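Local structure of putative secreted salivary protein (Xenopsylla cheopis, 5K6D) at residues W2-E6 against R7-G11. The protein is a secreted flea salivary toxin that inhibits the host voltage-gated sodium channel Nav1.5. Numbering follows the deposited sequence.
Sequences WKVSE and RCLKG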
loop_
_atom_site.group_PDB
_atom_site.type_symbol
_atom_site.label_atom_id
_atom_site.label_comp_id
_atom_site.label_asym_id
_atom_site.label_seq_id
_atom_site.Cartn_x
_atom_site.Cartn_y
_atom_site.Cartn_z
ATOM N N TRP A 2 -6.627 -1.206 -12.658
ATOM C CA TRP A 2 -6.907 -1.377 -11.242
ATOM C C TRP A 2 -7.353 -0.059 -10.647
ATOM O O TRP A 2 -6.654 0.949 -10.752
ATOM C CB TRP A 2 -5.670 -1.899 -10.520
ATOM C CG TRP A 2 -5.865 -2.296 -9.092
ATOM C CD1 TRP A 2 -7.034 -2.613 -8.459
ATOM C CD2 TRP A 2 -4.834 -2.421 -8.118
ATOM N NE1 TRP A 2 -6.785 -2.929 -7.141
ATOM C CE2 TRP A 2 -5.438 -2.820 -6.912
ATOM C CE3 TRP A 2 -3.452 -2.234 -8.151
ATOM C CZ2 TRP A 2 -4.704 -3.027 -5.754
ATOM C CZ3 TRP A 2 -2.731 -2.440 -7.009
ATOM C CH2 TRP A 2 -3.351 -2.833 -5.825
ATOM N N LYS A 3 -8.526 -0.077 -10.033
ATOM C CA LYS A 3 -9.013 1.077 -9.296
ATOM C C LYS A 3 -8.939 0.810 -7.800
ATOM O O LYS A 3 -9.272 -0.287 -7.340
ATOM C CB LYS A 3 -10.444 1.420 -9.697
ATOM C CG LYS A 3 -10.583 1.841 -11.149
ATOM C CD LYS A 3 -11.965 2.407 -11.428
ATOM C CE LYS A 3 -12.198 2.586 -12.917
ATOM N NZ LYS A 3 -12.192 1.279 -13.631
ATOM N N VAL A 4 -8.495 1.808 -7.047
ATOM C CA VAL A 4 -8.393 1.689 -5.597
ATOM C C VAL A 4 -9.028 2.912 -4.950
ATOM O O VAL A 4 -9.343 3.899 -5.618
ATOM C CB VAL A 4 -6.926 1.557 -5.124
ATOM C CG1 VAL A 4 -6.276 0.297 -5.700
ATOM C CG2 VAL A 4 -6.120 2.798 -5.497
ATOM N N SER A 5 -9.222 2.853 -3.639
ATOM C CA SER A 5 -9.876 3.949 -2.927
ATOM C C SER A 5 -8.883 4.985 -2.403
ATOM O O SER A 5 -7.680 4.719 -2.303
ATOM C CB SER A 5 -10.681 3.395 -1.762
ATOM O OG SER A 5 -9.803 2.820 -0.808
ATOM N N GLU A 6 -9.394 6.159 -2.036
ATOM C CA GLU A 6 -8.587 7.112 -1.286
ATOM C C GLU A 6 -7.996 6.480 -0.030
ATOM O O GLU A 6 -6.843 6.726 0.321
ATOM C CB GLU A 6 -9.410 8.327 -0.873
ATOM C CG GLU A 6 -9.877 9.195 -2.010
ATOM C CD GLU A 6 -10.528 10.487 -1.535
ATOM O OE1 GLU A 6 -10.890 10.595 -0.349
ATOM O OE2 GLU A 6 -10.672 11.416 -2.362
ATOM N N ARG A 7 -8.796 5.680 0.665
ATOM C CA ARG A 7 -8.316 5.005 1.864
ATOM C C ARG A 7 -7.092 4.155 1.567
ATOM O O ARG A 7 -6.142 4.127 2.346
ATOM C CB ARG A 7 -9.419 4.150 2.465
ATOM C CG ARG A 7 -10.542 4.960 3.056
ATOM C CD ARG A 7 -11.629 4.048 3.558
ATOM N NE ARG A 7 -11.233 3.295 4.748
ATOM C CZ ARG A 7 -11.205 1.969 4.846
ATOM N NH1 ARG A 7 -11.512 1.187 3.809
ATOM N NH2 ARG A 7 -10.869 1.423 6.005
ATOM N N CYS A 8 -7.113 3.469 0.433
ATOM C CA CYS A 8 -5.958 2.697 0.012
ATOM C C CYS A 8 -4.719 3.578 -0.106
ATOM O O CYS A 8 -3.668 3.260 0.470
ATOM C CB CYS A 8 -6.255 2.003 -1.316
ATOM S SG CYS A 8 -4.833 1.332 -2.175
ATOM N N LEU A 9 -4.846 4.681 -0.841
ATOM C CA LEU A 9 -3.687 5.486 -1.202
ATOM C C LEU A 9 -3.207 6.398 -0.079
ATOM O O LEU A 9 -2.019 6.412 0.241
ATOM C CB LEU A 9 -3.999 6.319 -2.449
ATOM C CG LEU A 9 -4.246 5.504 -3.724
ATOM C CD1 LEU A 9 -4.611 6.410 -4.881
ATOM C CD2 LEU A 9 -3.021 4.668 -4.086
ATOM N N LYS A 10 -4.108 7.180 0.507
ATOM C CA LYS A 10 -3.661 8.133 1.532
ATOM C C LYS A 10 -3.970 7.669 2.960
ATOM O O LYS A 10 -3.513 8.295 3.921
ATOM C CB LYS A 10 -4.245 9.534 1.279
ATOM C CG LYS A 10 -5.747 9.671 1.389
ATOM C CD LYS A 10 -6.170 11.124 1.133
ATOM C CE LYS A 10 -7.659 11.336 1.331
ATOM N NZ LYS A 10 -8.024 12.757 1.071
ATOM N N GLY A 11 -4.728 6.588 3.111
ATOM C CA GLY A 11 -4.917 5.994 4.425
ATOM C C GLY A 11 -6.265 6.263 5.066
ATOM O O GLY A 11 -6.639 5.614 6.055
HETATM O O HOH W 1 -11.723 1.630 0.862
HETATM O O HOH W 2 -10.586 12.740 1.637
#
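V4 overlaps the sulfur of C8 and the branched end of L9: its CB lies 3.6 Å from C8 SG, while CG2 packs 3.7 Å from L9 CG and also comes near both leucine methyls, with V4 set roughly perpendicular to the leucine. CG1, also near C8 SG, sits over one face of the W2 ring, offset toward its rim. C8 SG stands anti to its backbone N (chi1 166°), which sets it against V4 CB, where it forms the disulfide with C53, just beyond the C-terminal end of helix 38-51. Between strand 3-4, paired antiparallel with strand 19-20, and the short helix 6-10, S5 serves as N-cap. With chi1 at 66°, its OG turns toward the first turn and accepts from C8 N at 3.0 Å; a water bound to this hydroxyl also takes a hydrogen bond from R7 NH1, in the guanidinium plane. The helical bonds follow, L9 N to S5 O at 3.2 Å and K10 N to E6 O at 2.8 Å. The extended chains of E6 and K10 run alongside each other in the same direction, K10 CE resting near E6 OE1. Their ion pair is long, E6 OE1 to K10 NZ 3.9 Å, and a water bridges it, donating to OE1 and accepting from NZ at 2.6 Å. The same OE1 also accepts from the backbone N of K14, tying the helix to the following loop.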